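Local coordinates for isoaspartyl dipeptidase (Fervidobacterium islandicum, PDB 7CDH), which probably catalyses the zinc-dependent hydrolysis of isoaspartyl (beta-aspartyl) dipeptides, as expected of an M38 metallopeptidase thought to serve in protein repair, at residues A[9-14]-A[323-328]; A[49-54]-A[356-361]; A[91-96]-A[119-124]; A[104-109]-A[125-130]. All coordinates share one frame; numbering follows the deposited sequence.

Contact 1: residues A[9-14]-A[323-328]; sequences KVFSPE and PLAEVL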
loop_
_atom_site.group_PDB
_atom_site.type_symbol
_atom_site.label_atom_id
_atom_site.label_comp_id
_atom_site.label_asym_id
_atom_site.label_seq_id
_atom_site.Cartn_x
_atom_site.Cartn_y
_atom_site.Cartn_z
ATOM N N LYS A 9 -41.909 -14.214 -41.912
ATOM C CA LYS A 9 -41.430 -13.010 -42.620
ATOM C C LYS A 9 -40.218 -12.526 -41.837
ATOM O O LYS A 9 -40.343 -12.287 -40.656
ATOM C CB LYS A 9 -42.547 -11.962 -42.702
ATOM C CG LYS A 9 -43.667 -12.281 -43.681
ATOM C CD LYS A 9 -45.050 -12.038 -43.125
ATOM C CE LYS A 9 -45.975 -13.201 -43.421
ATOM N NZ LYS A 9 -47.397 -12.816 -43.310
ATOM N N VAL A 10 -39.070 -12.404 -42.466
ATOM C CA VAL A 10 -37.819 -12.109 -41.729
ATOM C C VAL A 10 -37.492 -10.618 -41.835
ATOM O O VAL A 10 -37.454 -10.089 -42.975
ATOM C CB VAL A 10 -36.707 -12.985 -42.288
ATOM C CG1 VAL A 10 -35.362 -12.640 -41.670
ATOM C CG2 VAL A 10 -37.072 -14.444 -42.097
ATOM N N PHE A 11 -37.260 -9.963 -40.691
ATOM C CA PHE A 11 -36.635 -8.620 -40.629
ATOM C C PHE A 11 -35.225 -8.788 -40.083
ATOM O O PHE A 11 -35.054 -9.271 -38.976
ATOM C CB PHE A 11 -37.441 -7.668 -39.764
ATOM C CG PHE A 11 -38.840 -7.399 -40.235
ATOM C CD1 PHE A 11 -39.845 -8.332 -40.063
ATOM C CD2 PHE A 11 -39.163 -6.183 -40.808
ATOM C CE1 PHE A 11 -41.147 -8.060 -40.463
ATOM C CE2 PHE A 11 -40.462 -5.909 -41.201
ATOM C CZ PHE A 11 -41.450 -6.850 -41.033
ATOM N N SER A 12 -34.238 -8.396 -40.868
ATOM C CA SER A 12 -32.845 -8.852 -40.736
ATOM C C SER A 12 -31.941 -7.841 -40.011
ATOM O O SER A 12 -30.795 -8.190 -39.710
ATOM C CB SER A 12 -32.327 -9.185 -42.123
ATOM O OG SER A 12 -32.215 -7.994 -42.912
ATOM N N PRO A 13 -32.306 -6.574 -39.677
ATOM C CA PRO A 13 -33.660 -6.016 -39.670
ATOM C C PRO A 13 -34.305 -5.448 -40.961
ATOM O O PRO A 13 -35.525 -5.221 -40.938
ATOM C CB PRO A 13 -33.485 -4.848 -38.675
ATOM C CG PRO A 13 -32.097 -4.348 -38.911
ATOM C CD PRO A 13 -31.317 -5.601 -39.188
ATOM N N GLU A 14 -33.555 -5.239 -42.046
ATOM C CA GLU A 14 -34.145 -4.942 -43.389
ATOM C C GLU A 14 -35.147 -6.047 -43.747
ATOM O O GLU A 14 -34.811 -7.238 -43.591
ATOM C CB GLU A 14 -33.095 -4.876 -44.499
ATOM C CG GLU A 14 -32.332 -3.569 -44.540
ATOM C CD GLU A 14 -30.998 -3.639 -45.271
ATOM O OE1 GLU A 14 -30.897 -3.072 -46.389
ATOM O OE2 GLU A 14 -30.053 -4.252 -44.718
ATOM N N PRO A 323 -41.743 2.486 -40.085
ATOM C CA PRO A 323 -41.573 1.094 -40.507
ATOM C C PRO A 323 -40.669 0.277 -39.559
ATOM O O PRO A 323 -39.698 0.783 -39.070
ATOM C CB PRO A 323 -40.946 1.197 -41.921
ATOM C CG PRO A 323 -40.296 2.566 -41.983
ATOM C CD PRO A 323 -40.996 3.423 -40.938
ATOM N N LEU A 324 -41.020 -0.984 -39.345
ATOM C CA LEU A 324 -40.362 -1.890 -38.394
ATOM C C LEU A 324 -38.882 -2.052 -38.761
ATOM O O LEU A 324 -38.042 -1.982 -37.864
ATOM C CB LEU A 324 -41.111 -3.222 -38.373
ATOM C CG LEU A 324 -40.537 -4.249 -37.395
ATOM C CD1 LEU A 324 -40.469 -3.678 -35.966
ATOM C CD2 LEU A 324 -41.365 -5.512 -37.428
ATOM N N ALA A 325 -38.533 -2.189 -40.028
ATOM C CA ALA A 325 -37.113 -2.332 -40.435
ATOM C C ALA A 325 -36.274 -1.157 -39.910
ATOM O O ALA A 325 -35.057 -1.331 -39.694
ATOM C CB ALA A 325 -36.992 -2.456 -41.929
ATOM N N GLU A 326 -36.885 0.000 -39.747
ATOM C CA GLU A 326 -36.194 1.243 -39.346
ATOM C C GLU A 326 -36.168 1.327 -37.817
ATOM O O GLU A 326 -35.093 1.589 -37.265
ATOM C CB GLU A 326 -36.880 2.448 -40.000
ATOM C CG GLU A 326 -36.543 2.596 -41.483
ATOM C CD GLU A 326 -35.089 2.948 -41.778
ATOM O OE1 GLU A 326 -34.517 2.376 -42.744
ATOM O OE2 GLU A 326 -34.522 3.808 -41.043
ATOM N N VAL A 327 -37.300 1.104 -37.147
ATOM C CA VAL A 327 -37.386 1.196 -35.663
ATOM C C VAL A 327 -36.421 0.179 -35.026
ATOM O O VAL A 327 -35.715 0.544 -34.146
ATOM C CB VAL A 327 -38.819 1.022 -35.169
ATOM C CG1 VAL A 327 -38.912 1.261 -33.686
ATOM C CG2 VAL A 327 -39.735 1.995 -35.878
ATOM N N LEU A 328 -36.293 -1.014 -35.568
ATOM C CA LEU A 328 -35.475 -2.075 -34.970
ATOM C C LEU A 328 -34.016 -1.649 -34.829
ATOM O O LEU A 328 -33.300 -2.286 -34.061
ATOM C CB LEU A 328 -35.564 -3.302 -35.867
ATOM C CG LEU A 328 -36.792 -4.156 -35.627
ATOM C CD1 LEU A 328 -36.764 -5.343 -36.587
ATOM C CD2 LEU A 328 -36.853 -4.617 -34.181
#

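Contact 2: residues A[49-54]-A[356-361]; sequences NGLLLL and LVDEQS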
loop_
_atom_site.group_PDB
_atom_site.type_symbol
_atom_site.label_atom_id
_atom_site.label_comp_id
_atom_site.label_asym_id
_atom_site.label_seq_id
_atom_site.Cartn_x
_atom_site.Cartn_y
_atom_site.Cartn_z
ATOM N N ASN A 49 -45.137 -19.939 -39.243
ATOM C CA ASN A 49 -46.192 -19.308 -40.081
ATOM C C ASN A 49 -47.076 -18.465 -39.155
ATOM O O ASN A 49 -47.412 -18.941 -38.047
ATOM C CB ASN A 49 -46.990 -20.323 -40.909
ATOM C CG ASN A 49 -48.178 -19.675 -41.589
ATOM O OD1 ASN A 49 -48.025 -18.849 -42.499
ATOM N ND2 ASN A 49 -49.361 -19.967 -41.073
ATOM N N GLY A 50 -47.391 -17.236 -39.570
ATOM C CA GLY A 50 -48.078 -16.238 -38.723
ATOM C C GLY A 50 -47.121 -15.355 -37.927
ATOM O O GLY A 50 -47.608 -14.365 -37.351
ATOM N N LEU A 51 -45.812 -15.665 -37.897
ATOM C CA LEU A 51 -44.805 -14.946 -37.072
ATOM C C LEU A 51 -43.827 -14.156 -37.957
ATOM O O LEU A 51 -43.505 -14.601 -39.071
ATOM C CB LEU A 51 -44.050 -15.934 -36.172
ATOM C CG LEU A 51 -44.905 -16.913 -35.360
ATOM C CD1 LEU A 51 -44.030 -17.811 -34.502
ATOM C CD2 LEU A 51 -45.942 -16.206 -34.496
ATOM N N LEU A 52 -43.387 -13.012 -37.432
ATOM C CA LEU A 52 -42.210 -12.245 -37.886
ATOM C C LEU A 52 -40.998 -12.776 -37.096
ATOM O O LEU A 52 -41.141 -12.963 -35.865
ATOM C CB LEU A 52 -42.442 -10.751 -37.605
ATOM C CG LEU A 52 -43.865 -10.233 -37.830
ATOM C CD1 LEU A 52 -43.953 -8.734 -37.626
ATOM C CD2 LEU A 52 -44.355 -10.576 -39.226
ATOM N N LEU A 53 -39.891 -13.069 -37.789
ATOM C CA LEU A 53 -38.556 -13.371 -37.231
ATOM C C LEU A 53 -37.713 -12.085 -37.230
ATOM O O LEU A 53 -37.442 -11.550 -38.323
ATOM C CB LEU A 53 -37.880 -14.471 -38.057
ATOM C CG LEU A 53 -36.503 -14.897 -37.543
ATOM C CD1 LEU A 53 -36.631 -15.717 -36.267
ATOM C CD2 LEU A 53 -35.721 -15.672 -38.581
ATOM N N LEU A 54 -37.301 -11.647 -36.034
ATOM C CA LEU A 54 -36.518 -10.412 -35.771
ATOM C C LEU A 54 -35.149 -10.808 -35.198
ATOM O O LEU A 54 -34.943 -11.910 -34.689
ATOM C CB LEU A 54 -37.296 -9.528 -34.785
ATOM C CG LEU A 54 -38.439 -8.660 -35.328
ATOM C CD1 LEU A 54 -39.292 -9.365 -36.363
ATOM C CD2 LEU A 54 -39.327 -8.165 -34.199
ATOM N N LEU A 356 -39.387 -14.232 -32.225
ATOM C CA LEU A 356 -40.530 -14.517 -33.106
ATOM C C LEU A 356 -41.715 -13.767 -32.528
ATOM O O LEU A 356 -42.034 -13.951 -31.355
ATOM C CB LEU A 356 -40.733 -16.026 -33.141
ATOM C CG LEU A 356 -39.713 -16.777 -33.990
ATOM C CD1 LEU A 356 -39.683 -18.243 -33.619
ATOM C CD2 LEU A 356 -40.035 -16.614 -35.475
ATOM N N VAL A 357 -42.281 -12.883 -33.324
ATOM C CA VAL A 357 -43.410 -12.014 -32.915
ATOM C C VAL A 357 -44.651 -12.434 -33.702
ATOM O O VAL A 357 -44.540 -12.897 -34.842
ATOM C CB VAL A 357 -42.953 -10.577 -33.157
ATOM C CG1 VAL A 357 -44.083 -9.583 -33.056
ATOM C CG2 VAL A 357 -41.832 -10.248 -32.189
ATOM N N ASP A 358 -45.810 -12.371 -33.080
ATOM C CA ASP A 358 -47.102 -12.612 -33.765
ATOM C C ASP A 358 -47.391 -11.410 -34.686
ATOM O O ASP A 358 -47.330 -10.268 -34.198
ATOM C CB ASP A 358 -48.175 -12.838 -32.709
ATOM C CG ASP A 358 -49.486 -13.246 -33.327
ATOM O OD1 ASP A 358 -50.183 -12.332 -33.868
ATOM O OD2 ASP A 358 -49.759 -14.472 -33.300
ATOM N N GLU A 359 -47.662 -11.628 -35.977
ATOM C CA GLU A 359 -47.793 -10.517 -36.961
ATOM C C GLU A 359 -49.054 -9.690 -36.671
ATOM O O GLU A 359 -49.049 -8.511 -37.014
ATOM C CB GLU A 359 -47.754 -11.037 -38.395
ATOM C CG GLU A 359 -48.947 -11.912 -38.759
ATOM C CD GLU A 359 -48.932 -12.477 -40.170
ATOM O OE1 GLU A 359 -47.992 -12.137 -40.941
ATOM O OE2 GLU A 359 -49.874 -13.240 -40.493
ATOM N N GLN A 360 -50.070 -10.255 -36.015
ATOM C CA GLN A 360 -51.311 -9.514 -35.655
ATOM C C GLN A 360 -51.065 -8.736 -34.357
ATOM O O GLN A 360 -50.970 -7.494 -34.437
ATOM C CB GLN A 360 -52.516 -10.463 -35.537
ATOM C CG GLN A 360 -52.936 -11.115 -36.854
ATOM C CD GLN A 360 -53.099 -10.115 -37.980
ATOM O OE1 GLN A 360 -53.795 -9.110 -37.855
ATOM N NE2 GLN A 360 -52.443 -10.379 -39.100
ATOM N N SER A 361 -50.941 -9.448 -33.223
ATOM C CA SER A 361 -50.864 -8.883 -31.848
ATOM C C SER A 361 -49.482 -8.266 -31.554
ATOM O O SER A 361 -49.404 -7.346 -30.704
ATOM C CB SER A 361 -51.203 -9.933 -30.836
ATOM O OG SER A 361 -50.139 -10.862 -30.725
HETATM O O HOH W 1 -50.535 -13.918 -36.793
#

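Contact 3: residues A[91-96]-A[119-124]; sequences TTVVGC and EGLNTF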
loop_
_atom_site.group_PDB
_atom_site.type_symbol
_atom_site.label_atom_id
_atom_site.label_comp_id
_atom_site.label_asym_id
_atom_site.label_seq_id
_atom_site.Cartn_x
_atom_site.Cartn_y
_atom_site.Cartn_z
ATOM N N THR A 91 -32.079 -10.535 -25.625
ATOM C CA THR A 91 -31.146 -11.686 -25.686
ATOM C C THR A 91 -29.721 -11.217 -25.352
ATOM O O THR A 91 -28.824 -12.045 -25.216
ATOM C CB THR A 91 -31.194 -12.365 -27.072
ATOM O OG1 THR A 91 -31.036 -11.406 -28.121
ATOM C CG2 THR A 91 -32.482 -13.114 -27.300
ATOM N N THR A 92 -29.480 -9.923 -25.328
ATOM C CA THR A 92 -28.160 -9.386 -24.998
ATOM C C THR A 92 -28.368 -8.225 -24.051
ATOM O O THR A 92 -29.272 -7.397 -24.294
ATOM C CB THR A 92 -27.350 -8.980 -26.221
ATOM O OG1 THR A 92 -27.102 -10.153 -26.998
ATOM C CG2 THR A 92 -26.040 -8.325 -25.834
ATOM N N VAL A 93 -27.558 -8.208 -22.997
ATOM C CA VAL A 93 -27.615 -7.195 -21.917
ATOM C C VAL A 93 -26.196 -6.701 -21.672
ATOM O O VAL A 93 -25.266 -7.470 -21.784
ATOM C CB VAL A 93 -28.290 -7.862 -20.710
ATOM C CG1 VAL A 93 -27.714 -7.455 -19.382
ATOM C CG2 VAL A 93 -29.785 -7.606 -20.746
ATOM N N VAL A 94 -26.052 -5.419 -21.427
ATOM C CA VAL A 94 -24.796 -4.786 -20.970
ATOM C C VAL A 94 -25.090 -4.239 -19.589
ATOM O O VAL A 94 -25.974 -3.330 -19.489
ATOM C CB VAL A 94 -24.294 -3.693 -21.916
ATOM C CG1 VAL A 94 -22.893 -3.284 -21.506
ATOM C CG2 VAL A 94 -24.274 -4.152 -23.361
ATOM N N GLY A 95 -24.418 -4.827 -18.588
ATOM C CA GLY A 95 -24.637 -4.562 -17.150
ATOM C C GLY A 95 -23.662 -3.527 -16.642
ATOM O O GLY A 95 -22.472 -3.593 -17.001
ATOM N N CYS A 96 -24.131 -2.595 -15.828
ATOM C CA CYS A 96 -23.264 -1.630 -15.134
ATOM C C CYS A 96 -23.723 -1.437 -13.688
ATOM O O CYS A 96 -24.834 -1.913 -13.333
ATOM C CB CYS A 96 -23.293 -0.310 -15.879
ATOM S SG CYS A 96 -24.961 0.376 -16.025
ATOM N N GLU A 119 -27.507 -19.444 -18.338
ATOM C CA GLU A 119 -28.951 -19.710 -18.514
ATOM C C GLU A 119 -29.346 -19.383 -19.965
ATOM O O GLU A 119 -30.493 -19.615 -20.294
ATOM C CB GLU A 119 -29.725 -18.877 -17.496
ATOM C CG GLU A 119 -29.437 -19.258 -16.049
ATOM C CD GLU A 119 -30.436 -20.240 -15.459
ATOM O OE1 GLU A 119 -31.185 -19.833 -14.528
ATOM O OE2 GLU A 119 -30.490 -21.399 -15.953
ATOM N N GLY A 120 -28.431 -18.832 -20.773
ATOM C CA GLY A 120 -28.555 -18.722 -22.235
ATOM C C GLY A 120 -28.541 -17.285 -22.747
ATOM O O GLY A 120 -28.621 -17.103 -23.965
ATOM N N LEU A 121 -28.424 -16.294 -21.866
ATOM C CA LEU A 121 -28.325 -14.862 -22.253
ATOM C C LEU A 121 -26.902 -14.561 -22.757
ATOM O O LEU A 121 -26.030 -15.423 -22.652
ATOM C CB LEU A 121 -28.698 -14.047 -21.023
ATOM C CG LEU A 121 -29.451 -12.761 -21.279
ATOM C CD1 LEU A 121 -30.762 -13.046 -21.988
ATOM C CD2 LEU A 121 -29.676 -12.020 -19.965
ATOM N N ASN A 122 -26.705 -13.414 -23.402
ATOM C CA ASN A 122 -25.386 -12.875 -23.836
ATOM C C ASN A 122 -25.189 -11.620 -23.008
ATOM O O ASN A 122 -26.182 -10.804 -22.950
ATOM C CB ASN A 122 -25.351 -12.458 -25.312
ATOM C CG ASN A 122 -25.844 -13.549 -26.239
ATOM O OD1 ASN A 122 -25.061 -14.395 -26.687
ATOM N ND2 ASN A 122 -27.131 -13.529 -26.524
ATOM N N THR A 123 -24.037 -11.487 -22.350
ATOM C CA THR A 123 -23.819 -10.428 -21.330
ATOM C C THR A 123 -22.449 -9.796 -21.511
ATOM O O THR A 123 -21.484 -10.528 -21.794
ATOM C CB THR A 123 -23.886 -10.999 -19.913
ATOM O OG1 THR A 123 -22.835 -11.969 -19.787
ATOM C CG2 THR A 123 -25.207 -11.662 -19.668
ATOM N N PHE A 124 -22.384 -8.497 -21.252
ATOM C CA PHE A 124 -21.133 -7.721 -21.175
ATOM C C PHE A 124 -21.321 -6.767 -20.015
ATOM O O PHE A 124 -22.463 -6.519 -19.596
ATOM C CB PHE A 124 -20.824 -6.996 -22.486
ATOM C CG PHE A 124 -20.865 -7.917 -23.676
ATOM C CD1 PHE A 124 -22.059 -8.189 -24.309
ATOM C CD2 PHE A 124 -19.728 -8.594 -24.089
ATOM C CE1 PHE A 124 -22.121 -9.131 -25.325
ATOM C CE2 PHE A 124 -19.771 -9.464 -25.167
ATOM C CZ PHE A 124 -20.972 -9.750 -25.766
#

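Contact 4: residues A[104-109]-A[125-130]; sequences RSLENL and IYTGSY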
loop_
_atom_site.group_PDB
_atom_site.type_symbol
_atom_site.label_atom_id
_atom_site.label_comp_id
_atom_site.label_asym_id
_atom_site.label_seq_id
_atom_site.Cartn_x
_atom_site.Cartn_y
_atom_site.Cartn_z
ATOM N N ARG A 104 -22.661 -2.189 -3.862
ATOM C CA ARG A 104 -22.719 -3.000 -5.101
ATOM C C ARG A 104 -21.285 -3.150 -5.604
ATOM O O ARG A 104 -20.640 -2.145 -5.786
ATOM C CB ARG A 104 -23.609 -2.313 -6.131
ATOM C CG ARG A 104 -24.955 -1.865 -5.597
ATOM C CD ARG A 104 -25.863 -3.052 -5.379
ATOM N NE ARG A 104 -27.236 -2.599 -5.360
ATOM C CZ ARG A 104 -28.283 -3.392 -5.238
ATOM N NH1 ARG A 104 -28.103 -4.693 -5.088
ATOM N NH2 ARG A 104 -29.496 -2.864 -5.254
ATOM N N SER A 105 -20.801 -4.371 -5.733
ATOM C CA SER A 105 -19.415 -4.710 -6.097
ATOM C C SER A 105 -19.327 -5.049 -7.594
ATOM O O SER A 105 -20.279 -5.609 -8.175
ATOM C CB SER A 105 -18.937 -5.839 -5.194
ATOM O OG SER A 105 -18.991 -7.096 -5.822
ATOM N N LEU A 106 -18.184 -4.762 -8.193
ATOM C CA LEU A 106 -17.899 -5.148 -9.587
ATOM C C LEU A 106 -17.876 -6.670 -9.697
ATOM O O LEU A 106 -18.314 -7.196 -10.738
ATOM C CB LEU A 106 -16.575 -4.515 -10.009
ATOM C CG LEU A 106 -16.654 -3.021 -10.309
ATOM C CD1 LEU A 106 -15.273 -2.491 -10.635
ATOM C CD2 LEU A 106 -17.616 -2.755 -11.458
ATOM N N GLU A 107 -17.407 -7.373 -8.674
ATOM C CA GLU A 107 -17.162 -8.837 -8.778
ATOM C C GLU A 107 -18.534 -9.527 -8.809
ATOM O O GLU A 107 -18.709 -10.542 -9.523
ATOM C CB GLU A 107 -16.292 -9.355 -7.628
ATOM C CG GLU A 107 -14.883 -8.806 -7.625
ATOM C CD GLU A 107 -14.699 -7.400 -7.053
ATOM O OE1 GLU A 107 -15.709 -6.766 -6.592
ATOM O OE2 GLU A 107 -13.538 -6.911 -7.114
ATOM N N ASN A 108 -19.489 -8.958 -8.092
ATOM C CA ASN A 108 -20.903 -9.413 -8.130
ATOM C C ASN A 108 -21.494 -9.142 -9.523
ATOM O O ASN A 108 -22.264 -9.994 -9.995
ATOM C CB ASN A 108 -21.683 -8.732 -7.018
ATOM C CG ASN A 108 -23.130 -9.136 -6.915
ATOM O OD1 ASN A 108 -24.004 -8.250 -6.917
ATOM N ND2 ASN A 108 -23.372 -10.420 -6.736
ATOM N N LEU A 109 -21.170 -7.995 -10.140
ATOM C CA LEU A 109 -21.661 -7.627 -11.479
ATOM C C LEU A 109 -21.196 -8.668 -12.494
ATOM O O LEU A 109 -21.983 -9.078 -13.341
ATOM C CB LEU A 109 -21.140 -6.248 -11.832
ATOM C CG LEU A 109 -21.451 -5.820 -13.259
ATOM C CD1 LEU A 109 -22.948 -5.664 -13.422
ATOM C CD2 LEU A 109 -20.737 -4.531 -13.610
ATOM N N ILE A 125 -20.222 -6.248 -19.495
ATOM C CA ILE A 125 -20.323 -5.332 -18.340
ATOM C C ILE A 125 -19.435 -4.137 -18.636
ATOM O O ILE A 125 -18.526 -4.256 -19.436
ATOM C CB ILE A 125 -19.963 -6.077 -17.038
ATOM C CG1 ILE A 125 -18.499 -6.503 -16.990
ATOM C CG2 ILE A 125 -20.872 -7.286 -16.855
ATOM C CD1 ILE A 125 -18.066 -6.963 -15.638
ATOM N N TYR A 126 -19.724 -3.043 -17.971
ATOM C CA TYR A 126 -18.785 -1.942 -17.717
ATOM C C TYR A 126 -18.044 -2.198 -16.405
ATOM O O TYR A 126 -18.571 -2.850 -15.508
ATOM C CB TYR A 126 -19.571 -0.644 -17.589
ATOM C CG TYR A 126 -20.332 -0.216 -18.816
ATOM C CD1 TYR A 126 -19.725 0.552 -19.778
ATOM C CD2 TYR A 126 -21.669 -0.501 -18.979
ATOM C CE1 TYR A 126 -20.423 1.019 -20.877
ATOM C CE2 TYR A 126 -22.385 -0.046 -20.067
ATOM C CZ TYR A 126 -21.757 0.723 -21.017
ATOM O OH TYR A 126 -22.412 1.207 -22.096
ATOM N N THR A 127 -16.862 -1.618 -16.298
ATOM C CA THR A 127 -16.153 -1.372 -15.032
ATOM C C THR A 127 -16.542 0.027 -14.599
ATOM O O THR A 127 -17.292 0.678 -15.341
ATOM C CB THR A 127 -14.649 -1.577 -15.160
ATOM O OG1 THR A 127 -14.237 -1.314 -13.830
ATOM C CG2 THR A 127 -13.946 -0.646 -16.125
ATOM N N GLY A 128 -16.096 0.463 -13.430
ATOM C CA GLY A 128 -16.509 1.769 -12.872
ATOM C C GLY A 128 -17.947 1.776 -12.401
ATOM O O GLY A 128 -18.577 0.700 -12.347
ATOM N N SER A 129 -18.452 2.978 -12.105
ATOM C CA SER A 129 -19.811 3.301 -11.603
ATOM C C SER A 129 -19.983 4.816 -11.789
ATOM O O SER A 129 -19.129 5.414 -12.499
ATOM C CB SER A 129 -19.983 2.880 -10.135
ATOM O OG SER A 129 -19.177 3.679 -9.230
ATOM N N TYR A 130 -20.993 5.425 -11.160
ATOM C CA TYR A 130 -21.248 6.877 -11.258
ATOM C C TYR A 130 -19.982 7.643 -10.893
ATOM O O TYR A 130 -19.650 8.602 -11.567
ATOM C CB TYR A 130 -22.339 7.353 -10.305
ATOM C CG TYR A 130 -23.752 7.389 -10.830
ATOM C CD1 TYR A 130 -24.243 6.476 -11.756
ATOM C CD2 TYR A 130 -24.639 8.335 -10.323
ATOM C CE1 TYR A 130 -25.565 6.508 -12.183
ATOM C CE2 TYR A 130 -25.953 8.403 -10.764
ATOM C CZ TYR A 130 -26.423 7.479 -11.682
ATOM O OH TYR A 130 -27.744 7.565 -12.049
#

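Contact 1: residues A[9-14]-A[323-328]
F11 and P13 meet L324, A325 and L328 in an apolar strand-end-to-helix contact, where strand 8-11 breaks into a turn and the short helix 324-327 lies against it. No hydrogen bond crosses between 9-14 and 323-328, so the evidence is van der Waals geometry. A CH-pi contact is the clearest element: L324 CD2 lies 3.8 Å from the centroid of the F11 ring, 8° off its normal, and so above the centre of one face. The two side chains cross at about a right angle. Chi1 of -179° sets L324 CG anti to the backbone N, and CD2 continues from it to the ring face. At the root of the F11 side chain, L328 CD1 lies 4.0 Å from CB, and L328 CB comes 3.8 Å from P13 CB. P13 O has two neighbours here: it lies in the plane of the F11 ring at its edge, and it faces A325, whose CA donates a CA-H...O contact with CA 3.3 Å from that oxygen. A cis peptide bond precedes P13, and the turn is closed by E14 O, which accepts from both S12 N and S12 OG, the latter at 2.8 Å. An alanine in place of F11 would keep CB against L328 but would probably leave L324 CD2 without its aromatic face and open a gap between strand and helix. L324 also packs on L318 of helix 309-318, while F11 packs on L52 of strand 51-59. The arrangement is consistent with the amidohydrolase fold, in which a small beta domain built from both chain ends sits against a TIM barrel.

Contact 2: residues A[49-54]-A[356-361]
E359 folds its side chain over the carbonyl of G50, and nearly every atom along it has a neighbour there. CB lies 3.5 Å from L52 CD2, with the E359 and L52 side chains crossing at about a right angle. CG, set between the backbone N and the carbonyl carbon (chi1 66°), comes 3.1 Å from G50 O. The chain then runs extended: CD passes the same oxygen at 3.6 Å, and OE2 ends 3.9 Å from G50 CA. The other carboxylate oxygen, OE1, forms a salt bridge with K9 of strand 8-11. The backbone of E359 uses G50 as well, its N donating to G50 O at 3.1 Å with an N-H...O angle of 163°. G50 has a positive phi at which a CB would collide with the preceding carbonyl, which accounts for the glycine. From here the strands 51-54 and 356-358 run antiparallel, 148° between their directions, and bring the two ends of the chain together in the small beta domain that accompanies the barrel in amidohydrolases. L52 and V357 are a hydrogen-bonded pair, with V357 N to L52 O at 2.8 Å and a reciprocal bond from L52 N. L53 and L356 form a non-hydrogen-bonded pair whose side chains share one face, L53 CD1 lying 3.6 Å from L356 CD2. On the face of L52 and V357, L54 CD2 reaches V357 CG2 at 3.8 Å. At the end of the strand, D358 OD1 accepts from Q360 N and S361 N, which approach from opposite faces of the carboxylate; the bond from Q360 N is an Asx turn, the one from S361 N an Asx motif.

Contact 3: residues A[91-96]-A[119-124]
N122, F124 and their partners T91, V93 and G95 are joined by backbone hydrogen bonds that pair strand 90-95 with strand 122-127 in parallel; the axes of 91-95 and 122-124 are 17° apart. N122 N donates to T91 O, V93 N to N122 O at 2.9 Å, F124 N to V93 O at 3.1 Å, and G95 N to F124 O at 2.8 Å. CA-H...O contacts fill the positions between, for example T123 CA to V93 O at 3.3 Å.

One side chain adds to this backbone pattern. N122 ND2 also donates to T91 O, at 2.6 Å and 162°, with the oxygen close to the plane of the amide. The donor stands 36° out of the carbonyl plane, and N122 N comes from the opposite face, so two bonds grip T91 O. On the other face of the sheet, the T123 hydroxyl hydrogen-bonds A113 O of the covering helix. The strands belong to a beta-alpha-beta crossover through helix 106-118, one step of the TIM barrel; G120, in a Schellman motif, ends that helix just before the second strand.

The remaining contacts are apolar. On the face that carries T92, N122, V94 and F124, the methyl T92 CG2 sits at the edge of the F124 ring, 4.0 Å from CE1. The F124 ring also packs on I152 of strand 151-159. On the face of V93 and T123, V93 CB lies 4.4 Å from L121 CD2.

Contact 4: residues A[104-109]-A[125-130]
L109 meets Y126 at its backbone carbonyl and not at its ring: neither face nor edge of the Y126 phenol touches 104-109, and the ring leads away toward I152 and the strand 191-196. The Y130 ring likewise takes no part across the contact; it meets the imidazole of H195, a zinc ligand, with the planes at about 35°. What remains is aliphatic packing of the first helical turn on the strand, with no hydrogen bond between the segments. L109 CD2 lies 3.3 Å from Y126 O and 3.8 Å from I125 CB. The L109 and I125 side chains slide past each other in opposite directions. Chi1 of 174° sets L109 CG anti to the backbone N, 3.9 Å from I125 CG2. One turn earlier, L106 lies against the T127-G128 link: CD1 lies 3.6 Å from T127 OG1, and CD2 lies 3.7 Å from G128 O. The polar partner of that hydroxyl is D144, to which it is hydrogen-bonded. An alanine in place of L106 would remove both methyls and would probably open a gap between the helix start and the strand's end, leaving T127 and G128 without that apolar cover. The turn itself is fixed by S105 at the N-cap, whose OG accepts from N108 N at 3.0 Å with an angle of 160°. Helix 106-118 thus lies along the outer side of strand 122-127 within the barrel's beta-alpha-beta unit, strand 151-159 flanking I125 and Y126, while S105 packs on S105 of a second subunit and E107 makes a salt bridge to R143 of a third.

How the contacts relate
Contact 2 lies within the small beta domain, and contact 1 joins that domain to the helices of the barrel; their centres are about 12 Å apart, and they share neighbouring strands 8-11 and 51-59: F11 N lies 2.9 Å from L53 O, a probable hydrogen bond. Contacts 3 and 4 form a second pair, centres about 14 Å apart, on the common strand 122-127, where G95 O lies 3.0 Å from Y126 N, a probable hydrogen bond. Both are nested within the loops closed by contacts 1 and 2, and about 34 Å separates the centres of contacts 1 and 4. The barrel pair lies nearer the metals: the side chain of Y126 is about 9 Å from a zinc ion, and C96 O is hydrogen-bonded to the zinc ligand H63.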